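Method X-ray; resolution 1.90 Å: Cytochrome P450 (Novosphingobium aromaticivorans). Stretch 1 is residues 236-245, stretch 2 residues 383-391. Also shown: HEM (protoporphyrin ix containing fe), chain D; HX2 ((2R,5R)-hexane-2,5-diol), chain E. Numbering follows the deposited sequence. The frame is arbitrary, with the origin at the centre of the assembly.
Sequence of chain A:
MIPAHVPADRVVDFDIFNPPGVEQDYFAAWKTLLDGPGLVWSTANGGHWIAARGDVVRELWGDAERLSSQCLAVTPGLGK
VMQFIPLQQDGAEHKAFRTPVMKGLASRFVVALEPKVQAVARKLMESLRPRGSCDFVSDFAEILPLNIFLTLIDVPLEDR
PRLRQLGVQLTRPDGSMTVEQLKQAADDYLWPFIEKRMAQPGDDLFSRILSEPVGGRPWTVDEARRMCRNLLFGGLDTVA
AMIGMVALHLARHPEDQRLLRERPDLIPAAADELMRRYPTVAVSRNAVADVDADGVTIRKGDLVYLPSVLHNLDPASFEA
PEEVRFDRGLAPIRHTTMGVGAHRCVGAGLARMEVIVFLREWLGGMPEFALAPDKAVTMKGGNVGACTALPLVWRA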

# COMPACT_ATOMS: atom_id res chain seq x y z
N LEU A 236 -1.18 -6.48 2.39
CA LEU A 236 -2.61 -6.63 2.75
C LEU A 236 -3.44 -5.36 2.55
O LEU A 236 -4.23 -5.30 1.60
CB LEU A 236 -2.81 -7.19 4.15
CG LEU A 236 -2.50 -8.68 4.39
CD1 LEU A 236 -2.85 -9.05 5.82
CD2 LEU A 236 -3.15 -9.65 3.37
N ASP A 237 -3.26 -4.35 3.38
CA ASP A 237 -4.11 -3.15 3.27
C ASP A 237 -3.84 -2.38 1.99
O ASP A 237 -4.75 -1.77 1.44
CB ASP A 237 -4.00 -2.22 4.48
CG ASP A 237 -2.56 -1.78 4.78
OD1 ASP A 237 -1.63 -2.12 4.03
OD2 ASP A 237 -2.34 -1.09 5.83
N THR A 238 -2.58 -2.36 1.53
CA THR A 238 -2.24 -1.58 0.30
C THR A 238 -2.96 -2.16 -0.93
O THR A 238 -3.53 -1.41 -1.73
CB THR A 238 -0.73 -1.65 0.02
OG1 THR A 238 -0.33 -3.03 0.10
CG2 THR A 238 0.07 -0.80 1.04
N VAL A 239 -2.93 -3.49 -1.05
CA VAL A 239 -3.55 -4.16 -2.20
C VAL A 239 -5.08 -4.06 -2.09
O VAL A 239 -5.74 -3.74 -3.07
CB VAL A 239 -3.07 -5.60 -2.39
CG1 VAL A 239 -3.86 -6.33 -3.51
CG2 VAL A 239 -1.55 -5.58 -2.78
N ALA A 240 -5.62 -4.23 -0.88
CA ALA A 240 -7.03 -4.04 -0.70
C ALA A 240 -7.46 -2.63 -1.15
O ALA A 240 -8.50 -2.47 -1.82
CB ALA A 240 -7.41 -4.32 0.77
N ALA A 241 -6.68 -1.62 -0.78
CA ALA A 241 -7.04 -0.23 -1.07
C ALA A 241 -7.00 0.02 -2.57
O ALA A 241 -7.93 0.61 -3.12
CB ALA A 241 -6.10 0.74 -0.36
N MET A 242 -5.96 -0.46 -3.22
CA MET A 242 -5.78 -0.22 -4.65
C MET A 242 -6.88 -0.93 -5.46
O MET A 242 -7.43 -0.35 -6.40
CB MET A 242 -4.38 -0.66 -5.12
CG MET A 242 -4.09 -0.29 -6.63
SD MET A 242 -4.31 1.45 -7.09
CE MET A 242 -2.85 2.16 -6.28
N ILE A 243 -7.17 -2.18 -5.09
CA ILE A 243 -8.19 -2.96 -5.81
C ILE A 243 -9.54 -2.27 -5.65
O ILE A 243 -10.30 -2.17 -6.63
CB ILE A 243 -8.26 -4.47 -5.36
CG1 ILE A 243 -7.00 -5.26 -5.79
CG2 ILE A 243 -9.54 -5.21 -5.84
CD1 ILE A 243 -6.64 -5.17 -7.24
N GLY A 244 -9.83 -1.80 -4.43
CA GLY A 244 -11.08 -1.02 -4.21
C GLY A 244 -11.16 0.24 -5.08
O GLY A 244 -12.23 0.53 -5.65
N MET A 245 -10.04 0.97 -5.20
CA MET A 245 -10.03 2.20 -5.97
C MET A 245 -10.22 1.90 -7.47
O MET A 245 -10.91 2.65 -8.20
CB MET A 245 -8.70 2.92 -5.79
CG MET A 245 -8.54 3.66 -4.46
SD MET A 245 -9.93 4.72 -4.02
CE MET A 245 -10.42 5.51 -5.52
CHA HEM D . 7.47 -0.56 0.58
CHB HEM D . 3.28 0.84 -1.46
CHC HEM D . 2.19 -3.77 -2.36
CHD HEM D . 5.76 -5.16 0.55
C1A HEM D . 6.45 0.20 0.03
C2A HEM D . 6.47 1.64 -0.05
C3A HEM D . 5.33 2.06 -0.61
C4A HEM D . 4.52 0.87 -0.87
CMA HEM D . 4.96 3.54 -0.83
CAA HEM D . 7.65 2.56 0.39
CBA HEM D . 7.54 2.77 1.88
CGA HEM D . 8.58 3.75 2.40
O1A HEM D . 8.67 3.91 3.66
O2A HEM D . 9.34 4.40 1.62
C1B HEM D . 2.60 -0.29 -1.91
C2B HEM D . 1.38 -0.30 -2.67
C3B HEM D . 1.10 -1.60 -2.91
C4B HEM D . 2.13 -2.41 -2.30
CMB HEM D . 0.62 0.97 -3.10
CAB HEM D . -0.07 -2.26 -3.64
CBB HEM D . -1.11 -1.58 -4.16
C1C HEM D . 3.03 -4.60 -1.67
C2C HEM D . 3.06 -6.06 -1.72
C3C HEM D . 4.06 -6.43 -0.86
C4C HEM D . 4.72 -5.24 -0.37
CMC HEM D . 2.08 -6.95 -2.55
CAC HEM D . 4.60 -7.83 -0.49
CBC HEM D . 3.83 -8.91 -0.47
C1D HEM D . 6.55 -4.09 0.79
C2D HEM D . 7.78 -4.14 1.58
C3D HEM D . 8.32 -2.72 1.54
C4D HEM D . 7.38 -1.93 0.79
CMD HEM D . 8.43 -5.40 2.25
CAD HEM D . 9.63 -2.27 2.23
CBD HEM D . 10.68 -2.15 1.11
CGD HEM D . 11.92 -1.52 1.76
O1D HEM D . 11.85 -0.94 2.87
O2D HEM D . 13.00 -1.54 1.17
NA HEM D . 5.24 -0.25 -0.50
NB HEM D . 3.04 -1.59 -1.75
NC HEM D . 4.08 -4.15 -0.89
ND HEM D . 6.34 -2.78 0.37
FE HEM D . 4.72 -2.20 -0.76
C1 HX2 E . 3.31 2.51 7.87
O1 HX2 E . 2.81 4.67 6.82
C2 HX2 E . 2.67 3.24 6.67
O2 HX2 E . 3.04 -0.61 3.60
C3 HX2 E . 3.16 2.74 5.31
C4 HX2 E . 2.99 1.22 5.13
C5 HX2 E . 3.05 0.81 3.66
C6 HX2 E . 4.36 1.32 3.01
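Stretch 2 383-391: NVGACTALP

Residues 384-387 run extended along one side of the helix formed by residues 236-245; the chain then turns a corner at Thr 388, and Leu 390 returns a side chain to it. The two run in the same general direction: the nearest CA pairs step from Thr 238 CA and Val 384 CA, 6.4 Å apart, through Ala 241 CA and Ala 386 CA, 4.8 Å apart, to Gly 244 CA and Cys 387 CA, 6.3 Å apart. Each step of three helical residues is thus matched by one or two in the extended chain. Val 384, in a loop with phi/psi of -128/96°, covers the most surface. Its CA-to-CB bond points toward the helix and chi1 is t; CG1 lies 4.0 Å from Thr 238 CA and 3.9 Å from Ala 241 CB, while CG2 lies 3.5 Å from Asp 237 OD2. Ala 241 marks the closest approach of the backbones. Its small side chain also packs against the following residues, with CB 3.3 Å from Gly 385 O and 3.8 Å from Ala 386 CB. No direct hydrogen bond joins the stretches; instead, water 1 donates to Ala 241 O (2.8 Å) and accepts from Cys 387 N (2.9 Å), bridging helix and strand. Beyond it, Gly 244 presents bare backbone, and its O lies 3.3 Å from Leu 390 CD2. Met 245 SD meets Cys 387 SG at 4.1 Å.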

# COMPACT_ATOMS: atom_id res chain seq x y z
N ASN A 383 -2.58 6.06 7.21
CA ASN A 383 -1.40 5.86 6.39
C ASN A 383 -1.71 5.16 5.08
O ASN A 383 -1.01 5.38 4.12
CB ASN A 383 -0.35 5.05 7.15
CG ASN A 383 -0.01 5.70 8.50
OD1 ASN A 383 0.04 6.93 8.63
ND2 ASN A 383 0.15 4.85 9.54
N VAL A 384 -2.77 4.35 5.03
CA VAL A 384 -3.19 3.73 3.75
C VAL A 384 -4.67 4.04 3.58
O VAL A 384 -5.52 3.35 4.16
CB VAL A 384 -2.97 2.19 3.75
CG1 VAL A 384 -3.45 1.58 2.41
CG2 VAL A 384 -1.50 1.83 4.01
N GLY A 385 -4.98 5.10 2.85
CA GLY A 385 -6.35 5.52 2.58
C GLY A 385 -7.08 4.51 1.73
O GLY A 385 -6.46 3.78 0.94
N ALA A 386 -8.39 4.40 1.92
CA ALA A 386 -9.15 3.34 1.27
C ALA A 386 -10.64 3.62 1.27
O ALA A 386 -11.14 4.39 2.12
CB ALA A 386 -8.84 1.94 1.93
N CYS A 387 -11.35 3.03 0.30
CA CYS A 387 -12.80 2.88 0.42
C CYS A 387 -13.15 2.05 1.66
O CYS A 387 -12.53 1.03 1.91
CB CYS A 387 -13.34 2.18 -0.83
SG CYS A 387 -13.27 3.20 -2.22
N THR A 388 -14.15 2.49 2.42
CA THR A 388 -14.70 1.66 3.51
C THR A 388 -16.03 1.04 3.09
O THR A 388 -16.44 0.03 3.67
CB THR A 388 -14.88 2.49 4.79
OG1 THR A 388 -15.62 3.67 4.49
CG2 THR A 388 -13.50 2.89 5.33
N ALA A 389 -16.73 1.64 2.14
CA ALA A 389 -17.86 0.93 1.50
C ALA A 389 -17.94 1.26 0.02
O ALA A 389 -17.75 2.42 -0.42
CB ALA A 389 -19.23 1.20 2.19
N LEU A 390 -18.17 0.21 -0.75
CA LEU A 390 -18.32 0.31 -2.17
C LEU A 390 -19.43 -0.62 -2.66
O LEU A 390 -19.17 -1.74 -3.05
CB LEU A 390 -16.96 0.00 -2.84
CG LEU A 390 -16.86 0.04 -4.36
CD1 LEU A 390 -17.43 1.37 -4.93
CD2 LEU A 390 -15.38 -0.18 -4.77
N PRO A 391 -20.68 -0.15 -2.63
CA PRO A 391 -21.81 -1.00 -2.98
C PRO A 391 -22.03 -1.03 -4.49
O PRO A 391 -22.35 0.01 -5.10
CB PRO A 391 -22.98 -0.30 -2.27
CG PRO A 391 -22.62 1.17 -2.31
CD PRO A 391 -21.09 1.20 -2.17
O HOH W 1 -10.25 1.21 -1.63
O HOH W 2 3.53 -2.14 1.32